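Local coordinates for major pilin backbone protein T-antigen, T13 (Streptococcus pyogenes, PDB 6BBT) that probably forms the shaft of the pili of Streptococcus pyogenes as their repeating backbone subunit, the surface-exposed T antigen used in serotyping, at residues A[29-35]-A[61-67]; A[115-119]-A[146-150]; A[9-15]-A[78-84]; A[67-71]-A[187-192]; A[37-41]-A[53-57]. All blocks are in the same frame, centred on the assembly; numbering follows the deposited sequence. Where two conformers were deposited one is given.

Contact 1: A[29-35]-A[61-67]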
# COMPACT_ATOMS: atom_id res chain seq x y z
N THR A 29 3.78 0.94 5.61
CA THR A 29 4.78 1.17 4.56
C THR A 29 5.24 2.62 4.55
O THR A 29 4.68 3.46 5.26
CB THR A 29 4.23 0.76 3.17
OG1 THR A 29 5.30 0.64 2.22
CG2 THR A 29 3.19 1.76 2.67
N THR A 30 6.27 2.91 3.76
CA THR A 30 6.74 4.30 3.63
C THR A 30 6.69 4.66 2.17
O THR A 30 6.73 3.79 1.31
CB THR A 30 8.18 4.50 4.15
OG1 THR A 30 9.05 3.66 3.40
CG2 THR A 30 8.26 4.13 5.61
N PHE A 31 6.55 5.94 1.91
CA PHE A 31 6.76 6.48 0.57
C PHE A 31 7.93 7.44 0.63
O PHE A 31 8.05 8.21 1.57
CB PHE A 31 5.51 7.19 0.05
CG PHE A 31 4.37 6.26 -0.15
CD1 PHE A 31 4.20 5.61 -1.35
CD2 PHE A 31 3.51 5.97 0.89
CE1 PHE A 31 3.17 4.72 -1.54
CE2 PHE A 31 2.46 5.07 0.72
CZ PHE A 31 2.29 4.44 -0.51
N THR A 32 8.78 7.39 -0.38
CA THR A 32 9.99 8.18 -0.43
C THR A 32 9.93 9.11 -1.63
O THR A 32 9.65 8.69 -2.74
CB THR A 32 11.21 7.26 -0.51
OG1 THR A 32 11.31 6.55 0.71
CG2 THR A 32 12.51 8.05 -0.72
N PHE A 33 10.19 10.39 -1.38
CA PHE A 33 10.28 11.38 -2.43
C PHE A 33 11.75 11.74 -2.61
O PHE A 33 12.50 11.80 -1.63
CB PHE A 33 9.42 12.58 -2.07
CG PHE A 33 8.11 12.17 -1.50
CD1 PHE A 33 7.16 11.60 -2.32
CD2 PHE A 33 7.89 12.21 -0.13
CE1 PHE A 33 5.96 11.14 -1.79
CE2 PHE A 33 6.69 11.78 0.40
CZ PHE A 33 5.73 11.23 -0.44
N THR A 34 12.14 11.94 -3.86
CA THR A 34 13.51 12.23 -4.23
C THR A 34 13.53 13.57 -4.92
O THR A 34 12.64 13.88 -5.71
CB THR A 34 14.06 11.19 -5.22
OG1 THR A 34 13.82 9.88 -4.72
CG2 THR A 34 15.56 11.37 -5.40
N ILE A 35 14.57 14.34 -4.64
CA ILE A 35 14.85 15.58 -5.36
C ILE A 35 16.23 15.43 -5.99
O ILE A 35 17.16 14.95 -5.34
CB ILE A 35 14.73 16.83 -4.46
CG1 ILE A 35 14.85 18.10 -5.30
CG2 ILE A 35 15.74 16.84 -3.33
CD1 ILE A 35 14.33 19.32 -4.59
N THR A 61 18.42 14.89 0.12
CA THR A 61 17.74 14.66 -1.16
C THR A 61 16.56 13.66 -1.10
O THR A 61 15.98 13.35 -2.13
CB THR A 61 18.75 14.21 -2.23
OG1 THR A 61 19.41 13.02 -1.80
CG2 THR A 61 19.79 15.32 -2.49
N LYS A 62 16.25 13.17 0.10
CA LYS A 62 15.14 12.23 0.36
C LYS A 62 14.23 12.81 1.43
O LYS A 62 14.69 13.34 2.44
CB LYS A 62 15.66 10.88 0.86
CG LYS A 62 16.74 10.22 0.02
CD LYS A 62 16.24 9.79 -1.34
CE LYS A 62 17.23 8.83 -1.97
NZ LYS A 62 16.86 8.42 -3.35
N ALA A 63 12.91 12.73 1.19
CA ALA A 63 11.90 12.99 2.20
C ALA A 63 10.96 11.76 2.26
O ALA A 63 10.73 11.08 1.25
CB ALA A 63 11.12 14.24 1.84
N ILE A 64 10.46 11.44 3.45
CA ILE A 64 9.66 10.22 3.62
C ILE A 64 8.40 10.49 4.43
O ILE A 64 8.37 11.38 5.28
CB ILE A 64 10.47 9.07 4.30
CG1 ILE A 64 10.79 9.39 5.76
CG2 ILE A 64 11.76 8.79 3.53
CD1 ILE A 64 11.49 8.25 6.49
N VAL A 65 7.34 9.73 4.13
CA VAL A 65 6.15 9.70 4.99
C VAL A 65 5.89 8.22 5.25
O VAL A 65 6.27 7.37 4.44
CB VAL A 65 4.88 10.37 4.37
CG1 VAL A 65 5.04 11.87 4.18
CG2 VAL A 65 4.46 9.69 3.07
N SER A 66 5.23 7.95 6.37
CA SER A 66 5.01 6.59 6.83
C SER A 66 3.55 6.38 7.09
O SER A 66 2.91 7.26 7.66
CB SER A 66 5.76 6.36 8.15
OG SER A 66 7.13 6.52 7.92
N TYR A 67 3.05 5.21 6.67
CA TYR A 67 1.72 4.75 7.04
C TYR A 67 1.80 3.51 7.92
O TYR A 67 2.76 2.76 7.85
CB TYR A 67 0.94 4.40 5.77
CG TYR A 67 0.54 5.60 5.01
CD1 TYR A 67 -0.65 6.26 5.30
CD2 TYR A 67 1.35 6.11 4.00
CE1 TYR A 67 -1.04 7.38 4.59
CE2 TYR A 67 0.98 7.26 3.29
CZ TYR A 67 -0.22 7.89 3.59
OH TYR A 67 -0.64 9.01 2.90
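Seven backbone hydrogen bonds sew strand 29-35 to residues 61-67 in antiparallel fashion. T29, F31 and F33 each donate and accept in a hydrogen-bonded pair, with Y67, V65 and A63; among the shortest are Y67 N to T29 O and F33 N to A63 O, both 2.8 Å. I35 N to T61 O, 3.0 Å, ends the ladder. Between these rungs, CA-H...O contacts such as T30 CA to V65 O, 3.2 Å, supplement the hydrogen bonds. The side chains of T30, T32 and T34 share a face with S66, I64 and K62. The beta-branched threonines suit an extended backbone, and their hydroxyls tolerate water on this more exposed side. F31, F33, A63, V65 and Y67, with T29 among them, turn to the other face, towards the interior. V65 CG2 lies 4.0 Å from F33 CZ, at the edge of that ring, and 4.1 Å from F31 CB, while small A63 leaves room beside F33. F31 and Y67 meet rim to rim, with CE2 of F31 3.6 Å from CD2 of Y67; the Y67 hydroxyl pairs with the carbonyl of K76. This face rests on strands 10-17 and 77-83, F33 also meeting the ring of F150. Such a pair, largely polar outside despite I64, largely apolar and aromatic inside, is typical of one sheet of a beta sandwich, here in the Spy0128-like isopeptide-containing domain.

Contact 2: A[115-119]-A[146-150]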
# COMPACT_ATOMS: atom_id res chain seq x y z
N LYS A 115 6.02 13.51 -12.29
CA LYS A 115 7.24 14.27 -12.09
C LYS A 115 6.90 15.73 -11.84
O LYS A 115 6.10 16.33 -12.58
CB LYS A 115 8.11 14.21 -13.34
CG LYS A 115 8.42 12.82 -13.85
CD LYS A 115 9.24 12.04 -12.87
CE LYS A 115 9.70 10.73 -13.50
NZ LYS A 115 10.76 10.15 -12.66
N TRP A 116 7.53 16.30 -10.84
CA TRP A 116 7.32 17.68 -10.47
C TRP A 116 8.61 18.45 -10.68
O TRP A 116 9.70 17.89 -10.54
CB TRP A 116 6.89 17.76 -9.01
CG TRP A 116 5.55 17.18 -8.80
CD1 TRP A 116 5.22 15.86 -8.71
CD2 TRP A 116 4.32 17.91 -8.68
NE1 TRP A 116 3.86 15.72 -8.52
CE2 TRP A 116 3.29 16.96 -8.51
CE3 TRP A 116 4.00 19.27 -8.73
CZ2 TRP A 116 1.95 17.33 -8.36
CZ3 TRP A 116 2.68 19.65 -8.56
CH2 TRP A 116 1.66 18.68 -8.38
N THR A 117 8.48 19.73 -11.01
CA THR A 117 9.63 20.60 -11.17
C THR A 117 9.53 21.74 -10.18
O THR A 117 8.45 22.22 -9.87
CB THR A 117 9.81 21.11 -12.62
OG1 THR A 117 11.02 21.88 -12.70
CG2 THR A 117 8.64 21.95 -13.08
N VAL A 118 10.69 22.13 -9.68
CA VAL A 118 10.80 23.06 -8.58
C VAL A 118 11.86 24.12 -8.91
O VAL A 118 13.01 23.76 -9.15
CB VAL A 118 11.21 22.34 -7.28
CG1 VAL A 118 11.33 23.32 -6.12
CG2 VAL A 118 10.20 21.25 -6.94
N ASP A 119 11.46 25.39 -8.93
CA ASP A 119 12.40 26.52 -9.01
C ASP A 119 12.59 27.17 -7.66
O ASP A 119 11.63 27.62 -7.04
CB ASP A 119 11.92 27.56 -10.02
CG ASP A 119 12.09 27.10 -11.45
OD1 ASP A 119 12.88 26.18 -11.73
OD2 ASP A 119 11.43 27.68 -12.33
N LYS A 146 1.25 24.86 -8.67
CA LYS A 146 0.45 24.21 -7.64
C LYS A 146 1.35 23.43 -6.68
O LYS A 146 2.45 23.01 -7.06
CB LYS A 146 -0.62 23.30 -8.25
CG LYS A 146 -0.10 22.32 -9.26
CD LYS A 146 -1.12 21.26 -9.63
CE LYS A 146 -2.01 21.66 -10.79
NZ LYS A 146 -2.62 20.44 -11.38
N PRO A 147 0.89 23.24 -5.42
CA PRO A 147 1.69 22.50 -4.46
C PRO A 147 1.87 21.04 -4.88
O PRO A 147 1.04 20.49 -5.60
CB PRO A 147 0.90 22.64 -3.15
CG PRO A 147 -0.49 22.93 -3.56
CD PRO A 147 -0.40 23.68 -4.85
N ILE A 148 2.99 20.45 -4.48
CA ILE A 148 3.29 19.06 -4.83
C ILE A 148 2.40 18.13 -4.01
O ILE A 148 2.44 18.18 -2.80
CB ILE A 148 4.77 18.73 -4.60
CG1 ILE A 148 5.63 19.63 -5.49
CG2 ILE A 148 5.02 17.25 -4.91
CD1 ILE A 148 7.10 19.26 -5.56
N ARG A 149 1.61 17.30 -4.68
CA ARG A 149 0.77 16.30 -4.01
C ARG A 149 0.87 15.00 -4.77
O ARG A 149 0.48 14.94 -5.94
CB ARG A 149 -0.68 16.76 -3.97
CG ARG A 149 -1.69 15.72 -3.50
CD ARG A 149 -3.07 16.35 -3.47
NE ARG A 149 -4.11 15.46 -2.94
CZ ARG A 149 -4.77 14.54 -3.64
NH1 ARG A 149 -4.53 14.33 -4.94
NH2 ARG A 149 -5.69 13.80 -3.02
N PHE A 150 1.38 13.96 -4.13
CA PHE A 150 1.43 12.63 -4.72
C PHE A 150 0.22 11.86 -4.23
O PHE A 150 -0.15 11.98 -3.06
CB PHE A 150 2.70 11.91 -4.32
CG PHE A 150 3.93 12.52 -4.90
CD1 PHE A 150 4.27 12.28 -6.22
CD2 PHE A 150 4.73 13.36 -4.14
CE1 PHE A 150 5.39 12.88 -6.79
CE2 PHE A 150 5.86 13.95 -4.69
CZ PHE A 150 6.19 13.70 -6.01
O HOH W 1 1.44 13.82 -8.35
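The indole of W116 is the bump in this contact, and residues 146-150 curve round it to supply the hollow. Its six-membered ring lies flat against the backbone at I148, whose CA sits 3.8 Å from the ring centroid and 9° off the normal, a CH-pi contact. The isoleucine side chain continues the wall, CG1 of I148 reaching 3.6 Å from CE3 of W116. Carbonyls line the far end: the O of P147 is 3.4 Å from CH2 of W116 and the O of K146 3.7 Å from CZ3 of W116. At the other end the indole turns its edge to the face of F150 (offset edge-to-face), CD1 of W116 lying 3.5 Å from CE1 of F150. Tryptophan suits the place because its broad plate fills a wide groove while its one polar group stays hydrated: NE1 of W116 donates to water 1 at 3.1 Å, which donates to the O of R149 at 2.8 Å. V118 CG2 packs 3.9 Å from CD1 of I148. With axes 9.2 Å apart, the strands are not sheet partners: 116-123 lies between 93-101 and 131-139, whereas 148-166 pairs with 10-17, so W116 and V118 pack between two sheets.

Contact 3: A[9-15]-A[78-84]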
# COMPACT_ATOMS: atom_id res chain seq x y z
N LYS A 9 12.15 28.90 2.57
CA LYS A 9 13.29 28.07 2.23
C LYS A 9 12.98 26.58 2.12
O LYS A 9 13.89 25.78 1.93
CB LYS A 9 14.38 28.27 3.28
CG LYS A 9 14.58 29.72 3.68
CD LYS A 9 15.87 29.90 4.45
CE LYS A 9 16.22 31.38 4.59
NZ LYS A 9 15.11 32.15 5.23
N THR A 10 11.70 26.22 2.24
CA THR A 10 11.29 24.81 2.26
C THR A 10 10.25 24.54 1.19
O THR A 10 9.46 25.41 0.83
CB THR A 10 10.70 24.41 3.61
OG1 THR A 10 9.53 25.20 3.87
CG2 THR A 10 11.70 24.62 4.72
N LEU A 11 10.27 23.31 0.70
CA LEU A 11 9.30 22.85 -0.26
C LEU A 11 8.40 21.84 0.45
O LEU A 11 8.86 20.77 0.80
CB LEU A 11 10.02 22.18 -1.41
CG LEU A 11 9.18 21.46 -2.45
CD1 LEU A 11 8.30 22.44 -3.21
CD2 LEU A 11 10.12 20.71 -3.38
N PRO A 12 7.12 22.18 0.68
CA PRO A 12 6.20 21.16 1.22
C PRO A 12 5.86 20.05 0.21
O PRO A 12 5.80 20.30 -0.99
CB PRO A 12 4.95 21.96 1.60
CG PRO A 12 5.08 23.28 0.92
CD PRO A 12 6.53 23.53 0.68
N ILE A 13 5.67 18.84 0.73
CA ILE A 13 5.19 17.69 -0.03
C ILE A 13 3.95 17.14 0.68
O ILE A 13 3.96 16.98 1.92
CB ILE A 13 6.23 16.54 -0.11
CG1 ILE A 13 7.62 17.02 -0.58
CG2 ILE A 13 5.72 15.42 -1.01
CD1 ILE A 13 7.67 17.58 -1.99
N THR A 14 2.90 16.86 -0.07
CA THR A 14 1.72 16.19 0.46
C THR A 14 1.61 14.83 -0.18
O THR A 14 1.82 14.67 -1.37
CB THR A 14 0.44 17.00 0.19
OG1 THR A 14 0.49 18.20 0.97
CG2 THR A 14 -0.84 16.22 0.62
N LYS A 15 1.30 13.83 0.63
CA LYS A 15 1.00 12.51 0.15
C LYS A 15 -0.42 12.20 0.54
O LYS A 15 -0.78 12.33 1.70
CB LYS A 15 1.93 11.49 0.81
CG LYS A 15 1.63 10.05 0.46
CD LYS A 15 1.76 9.75 -1.02
CE LYS A 15 1.43 8.30 -1.33
NZ LYS A 15 1.64 7.93 -2.76
N LYS A 78 -0.56 12.67 4.48
CA LYS A 78 0.64 12.93 5.25
C LYS A 78 1.40 14.08 4.59
O LYS A 78 1.19 14.36 3.41
CB LYS A 78 1.58 11.74 5.26
CG LYS A 78 1.01 10.42 5.66
CD LYS A 78 0.85 10.29 7.13
CE LYS A 78 0.20 8.96 7.41
NZ LYS A 78 0.17 8.64 8.84
N THR A 79 2.29 14.71 5.34
CA THR A 79 3.12 15.79 4.80
C THR A 79 4.58 15.60 5.16
O THR A 79 4.91 15.05 6.21
CB THR A 79 2.65 17.16 5.31
OG1 THR A 79 2.86 17.25 6.72
CG2 THR A 79 1.19 17.37 5.00
N SER A 80 5.45 16.04 4.27
CA SER A 80 6.87 16.14 4.55
C SER A 80 7.38 17.40 3.87
O SER A 80 6.59 18.23 3.39
CB SER A 80 7.60 14.89 4.05
OG SER A 80 8.93 14.86 4.55
N ASN A 81 8.69 17.56 3.80
CA ASN A 81 9.26 18.68 3.05
C ASN A 81 10.69 18.42 2.64
O ASN A 81 11.32 17.49 3.10
CB ASN A 81 9.15 19.98 3.87
CG ASN A 81 10.01 19.96 5.11
OD1 ASN A 81 11.21 20.21 5.05
ND2 ASN A 81 9.40 19.67 6.25
N PHE A 82 11.17 19.26 1.73
CA PHE A 82 12.60 19.38 1.48
C PHE A 82 13.02 20.74 2.01
O PHE A 82 12.26 21.71 1.95
CB PHE A 82 12.88 19.30 0.01
CG PHE A 82 12.64 17.95 -0.57
CD1 PHE A 82 13.59 16.94 -0.42
CD2 PHE A 82 11.49 17.70 -1.30
CE1 PHE A 82 13.38 15.70 -0.99
CE2 PHE A 82 11.28 16.46 -1.87
CZ PHE A 82 12.22 15.46 -1.72
N ASN A 83 14.24 20.80 2.53
CA ASN A 83 14.72 22.01 3.14
C ASN A 83 15.93 22.54 2.39
O ASN A 83 16.98 21.89 2.36
CB ASN A 83 15.05 21.73 4.59
CG ASN A 83 15.44 22.98 5.33
OD1 ASN A 83 15.21 24.10 4.87
ND2 ASN A 83 16.07 22.80 6.48
N PHE A 84 15.77 23.72 1.78
CA PHE A 84 16.85 24.37 1.05
C PHE A 84 17.70 25.32 1.91
O PHE A 84 18.78 25.73 1.47
CB PHE A 84 16.29 25.11 -0.17
CG PHE A 84 15.63 24.20 -1.17
CD1 PHE A 84 16.40 23.41 -2.01
CD2 PHE A 84 14.24 24.12 -1.24
CE1 PHE A 84 15.80 22.55 -2.91
CE2 PHE A 84 13.64 23.27 -2.15
CZ PHE A 84 14.42 22.48 -2.98
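I13, L11 and F82 lose the most surface here, and they point to the same face of an antiparallel pair. I13 exchanges two backbone hydrogen bonds with S80 (N to O and O to N, each 2.9 Å), and its CD1 meets CE2 at the edge of the F82 ring, 3.8 Å away. F82 in turn pairs with L11: L11 N to F82 O is 2.8 Å, and CD2 of L11 comes 3.9 Å from CD2 of F82. The branched aliphatic side chains of I13 and L11 fill a dry interior without needing a polar partner, and the ring also packs on I35 of the opposite sheet. On this interior face lies K15 too, whose NZ is joined covalently to CG of N152, with E101 hydrogen-bonded beside it: the intramolecular isopeptide bond from which this domain family takes its name. P12 occupies a non-hydrogen-bonded position facing N81, where its missing N-H costs no bond across the pair. L11 CB also touches CE2 of F84 at 3.9 Å.

Contact 4: A[67-71]-A[187-192]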
# COMPACT_ATOMS: atom_id res chain seq x y z
N TYR A 67 3.05 5.21 6.67
CA TYR A 67 1.72 4.75 7.04
C TYR A 67 1.80 3.51 7.92
O TYR A 67 2.76 2.76 7.85
CB TYR A 67 0.94 4.40 5.77
CG TYR A 67 0.54 5.60 5.01
CD1 TYR A 67 -0.65 6.26 5.30
CD2 TYR A 67 1.35 6.11 4.00
CE1 TYR A 67 -1.04 7.38 4.59
CE2 TYR A 67 0.98 7.26 3.29
CZ TYR A 67 -0.22 7.89 3.59
OH TYR A 67 -0.64 9.01 2.90
N ASP A 68 0.82 3.31 8.78
CA ASP A 68 0.72 2.02 9.46
C ASP A 68 -0.71 1.56 9.55
O ASP A 68 -1.64 2.26 9.12
CB ASP A 68 1.49 2.03 10.80
CG ASP A 68 0.80 2.82 11.89
OD1 ASP A 68 -0.44 3.00 11.90
OD2 ASP A 68 1.56 3.24 12.79
N ASN A 69 -0.88 0.36 10.07
CA ASN A 69 -2.18 -0.31 10.09
C ASN A 69 -3.26 0.44 10.88
O ASN A 69 -4.43 0.22 10.66
CB ASN A 69 -2.06 -1.72 10.67
CG ASN A 69 -1.17 -2.66 9.85
OD1 ASN A 69 -0.61 -3.58 10.42
ND2 ASN A 69 -1.01 -2.43 8.55
N THR A 70 -2.86 1.29 11.82
CA THR A 70 -3.82 2.09 12.57
C THR A 70 -4.33 3.32 11.81
O THR A 70 -5.25 3.99 12.28
CB THR A 70 -3.24 2.58 13.92
OG1 THR A 70 -2.16 3.47 13.69
CG2 THR A 70 -2.79 1.42 14.79
N ASP A 71 -3.73 3.66 10.67
CA ASP A 71 -4.18 4.83 9.91
C ASP A 71 -5.50 4.53 9.21
O ASP A 71 -5.64 3.55 8.47
CB ASP A 71 -3.11 5.29 8.90
CG ASP A 71 -1.89 5.89 9.59
OD1 ASP A 71 -2.02 6.41 10.73
OD2 ASP A 71 -0.79 5.84 9.01
N LEU A 187 3.89 -5.68 6.31
CA LEU A 187 2.85 -4.70 5.96
C LEU A 187 1.60 -4.78 6.82
O LEU A 187 0.94 -3.76 6.99
CB LEU A 187 2.39 -4.87 4.53
CG LEU A 187 3.30 -4.61 3.30
CD1 LEU A 187 2.47 -3.97 2.19
CD2 LEU A 187 4.47 -3.70 3.59
N TYR A 188 1.24 -5.97 7.28
CA TYR A 188 -0.00 -6.19 8.03
C TYR A 188 0.31 -7.02 9.26
O TYR A 188 0.55 -8.20 9.17
CB TYR A 188 -1.06 -6.88 7.13
CG TYR A 188 -1.27 -6.13 5.85
CD1 TYR A 188 -2.04 -4.98 5.82
CD2 TYR A 188 -0.64 -6.53 4.67
CE1 TYR A 188 -2.23 -4.27 4.64
CE2 TYR A 188 -0.82 -5.84 3.49
CZ TYR A 188 -1.59 -4.70 3.49
OH TYR A 188 -1.75 -4.01 2.32
N GLU A 189 0.26 -6.37 10.42
CA GLU A 189 0.84 -6.87 11.64
C GLU A 189 -0.16 -7.64 12.49
O GLU A 189 -1.39 -7.48 12.39
CB GLU A 189 1.38 -5.70 12.46
CG GLU A 189 2.40 -4.87 11.69
CD GLU A 189 3.31 -4.07 12.61
OE1 GLU A 189 2.79 -3.29 13.42
OE2 GLU A 189 4.55 -4.25 12.51
N LYS A 190 0.41 -8.47 13.35
CA LYS A 190 -0.33 -9.23 14.35
C LYS A 190 -1.24 -8.35 15.17
O LYS A 190 -0.87 -7.24 15.56
CB LYS A 190 0.67 -9.91 15.31
CG LYS A 190 0.07 -10.82 16.36
CD LYS A 190 1.18 -11.48 17.18
CE LYS A 190 0.62 -12.18 18.42
NZ LYS A 190 -0.39 -13.25 18.15
N GLY A 191 -2.43 -8.85 15.45
CA GLY A 191 -3.37 -8.10 16.25
C GLY A 191 -4.25 -7.13 15.48
O GLY A 191 -5.15 -6.55 16.08
N GLN A 192 -4.01 -6.93 14.18
CA GLN A 192 -4.94 -6.14 13.36
C GLN A 192 -6.06 -7.05 12.89
O GLN A 192 -5.92 -8.28 12.90
CB GLN A 192 -4.20 -5.50 12.20
CG GLN A 192 -3.13 -4.54 12.69
CD GLN A 192 -3.72 -3.33 13.37
OE1 GLN A 192 -4.65 -2.74 12.88
NE2 GLN A 192 -3.18 -2.96 14.50
O HOH W 2 1.11 -1.15 11.77
O HOH W 3 -6.25 -0.42 12.78
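Two beta turns meet at this interface between the N-terminal isopeptide-containing domain and the C-terminal DUF7601 domain: a type I turn from D68 to D71 and a type II turn from E189 to Q192. N69 dominates. N69 OD1 accepts from E189 N at 2.9 Å, while N69 ND2 donates to L187 O at 2.8 Å and also to the carbonyl of M26. Asparagine is apt because one short side chain offers both an acceptor and a two-proton donor. Its main chain is served by water: water 2 accepts from N69 N (3.0 Å) and donates to E189 OE1 (3.2 Å), and water 3 donates both to N69 O (2.9 Å) and to Q192 OE1 (2.8 Å). The other glutamate oxygen, OE2, forms a salt bridge with K28. In the first turn, D68 OD1 takes T70 N at 3.0 Å, an Asx turn, and D71 OD2 takes D68 N at 3.0 Å while salt-bridged to K78. In the second, G191 adopts a positive phi of 86° that only an unsubstituted residue tolerates easily, and Q192 N closes on E189 O at 3.2 Å. The tightest bond is internal: T70 OG1 donates to D68 OD1 at 2.5 Å.

Contact 5: A[37-41]-A[53-57]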
# COMPACT_ATOMS: atom_id res chain seq x y z
N PRO A 37 18.92 17.43 -9.25
CA PRO A 37 19.07 18.55 -10.19
C PRO A 37 18.41 18.28 -11.54
O PRO A 37 18.48 17.16 -12.05
CB PRO A 37 20.59 18.67 -10.38
CG PRO A 37 21.20 18.01 -9.19
CD PRO A 37 20.23 16.95 -8.74
N ASP A 38 17.78 19.31 -12.10
CA ASP A 38 17.42 19.30 -13.52
C ASP A 38 18.73 19.62 -14.26
O ASP A 38 19.13 20.78 -14.30
CB ASP A 38 16.33 20.32 -13.82
CG ASP A 38 15.83 20.26 -15.27
OD1 ASP A 38 16.50 19.64 -16.13
OD2 ASP A 38 14.76 20.83 -15.55
N THR A 39 19.37 18.58 -14.80
CA THR A 39 20.73 18.67 -15.35
C THR A 39 20.82 19.43 -16.66
O THR A 39 21.92 19.78 -17.08
CB THR A 39 21.35 17.28 -15.60
OG1 THR A 39 20.49 16.51 -16.44
CG2 THR A 39 21.58 16.54 -14.29
N THR A 40 19.68 19.64 -17.32
CA THR A 40 19.61 20.34 -18.59
C THR A 40 19.02 21.74 -18.45
O THR A 40 18.79 22.41 -19.46
CB THR A 40 18.78 19.52 -19.60
OG1 THR A 40 17.45 19.35 -19.10
CG2 THR A 40 19.42 18.14 -19.81
N ALA A 41 18.80 22.21 -17.23
CA ALA A 41 18.22 23.53 -17.01
C ALA A 41 19.20 24.66 -17.40
O ALA A 41 20.35 24.65 -16.98
CB ALA A 41 17.77 23.67 -15.57
N SER A 53 21.10 24.50 -13.05
CA SER A 53 20.85 23.17 -12.48
C SER A 53 20.86 23.29 -10.96
O SER A 53 21.70 23.99 -10.39
CB SER A 53 21.91 22.17 -12.92
OG SER A 53 21.70 21.82 -14.28
N GLY A 54 19.91 22.63 -10.29
CA GLY A 54 19.82 22.71 -8.83
C GLY A 54 21.11 22.26 -8.16
O GLY A 54 21.72 21.31 -8.60
N GLU A 55 21.52 22.95 -7.10
CA GLU A 55 22.73 22.60 -6.34
C GLU A 55 22.36 21.77 -5.11
O GLU A 55 21.43 22.12 -4.37
CB GLU A 55 23.54 23.86 -5.97
CG GLU A 55 24.57 24.23 -7.05
CD GLU A 55 24.99 25.70 -7.07
OE1 GLU A 55 24.97 26.38 -6.02
OE2 GLU A 55 25.36 26.17 -8.17
N THR A 56 23.09 20.67 -4.90
CA THR A 56 22.77 19.66 -3.89
C THR A 56 23.75 19.58 -2.72
O THR A 56 23.59 18.70 -1.86
CB THR A 56 22.70 18.26 -4.53
OG1 THR A 56 23.97 17.95 -5.13
CG2 THR A 56 21.62 18.20 -5.58
N THR A 57 24.74 20.47 -2.65
CA THR A 57 25.70 20.48 -1.53
C THR A 57 25.01 20.92 -0.25
O THR A 57 24.60 22.07 -0.13
CB THR A 57 26.92 21.40 -1.83
OG1 THR A 57 27.74 20.78 -2.83
CG2 THR A 57 27.78 21.65 -0.56
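S53, at the end of the short strand 51-53, opens the second segment and makes the one hydrogen bond between the two. Its OG donates to the carbonyl O of D38 at 2.8 Å, and S53 CA approaches the same oxygen at 3.5 Å in a CA-H...O contact. That carbonyl also receives A41 N at 3.3 Å, closing the type I turn from D38 to A41. Serine suits the place because its short hydroxyl arm adds a second donor to that carbonyl; S53 OG is also 3.5 Å from T39 CA. G54 follows, bringing its backbone alongside P37, CA to CA 4.4 Å, and the carbonyl O of G54 lies 3.4 Å from CB of P37. E55 turns away: its carbonyl bonds to the hydroxyl of Y97 and its OE1 to the backbone N of S90, tying the loop to strand 93-101 and the residues leading into it. T56 swings back, its methyl CG2 3.6 Å from CG of P37, an aliphatic patch against the proline ring. Backbone hydrogen bonds from both D38 and G54 to R96 hold the segments beside strand 93-101. With a single directed bond, a little apolar packing and 246 Å² buried, the contact itself is modest, implying that much of the positioning comes from that neighbouring strand.

Overall arrangement
From the N terminus, 9-15 opens contact 3 and 29-35 opens contact 1. The chain then turns at 37-41, and 53-57 closes contact 5, the innermost loop; 61-67 closes contact 1 around it, and 78-84 closes contact 3 around both. Before that last closure, 67-71 has already opened contact 4, so contacts 3 and 4 cross, joined by the K78-D71 salt bridge; contacts 1 and 4 share Y67. Contact 2 opens and closes within the long loop of contact 4, which ends at 187-192. Contacts 1 and 3 each pair strands within one of the N-terminal domain's two sheets, contact 2 packs between them, contact 5 settles its peripheral loops, and contact 4 joins the two domains.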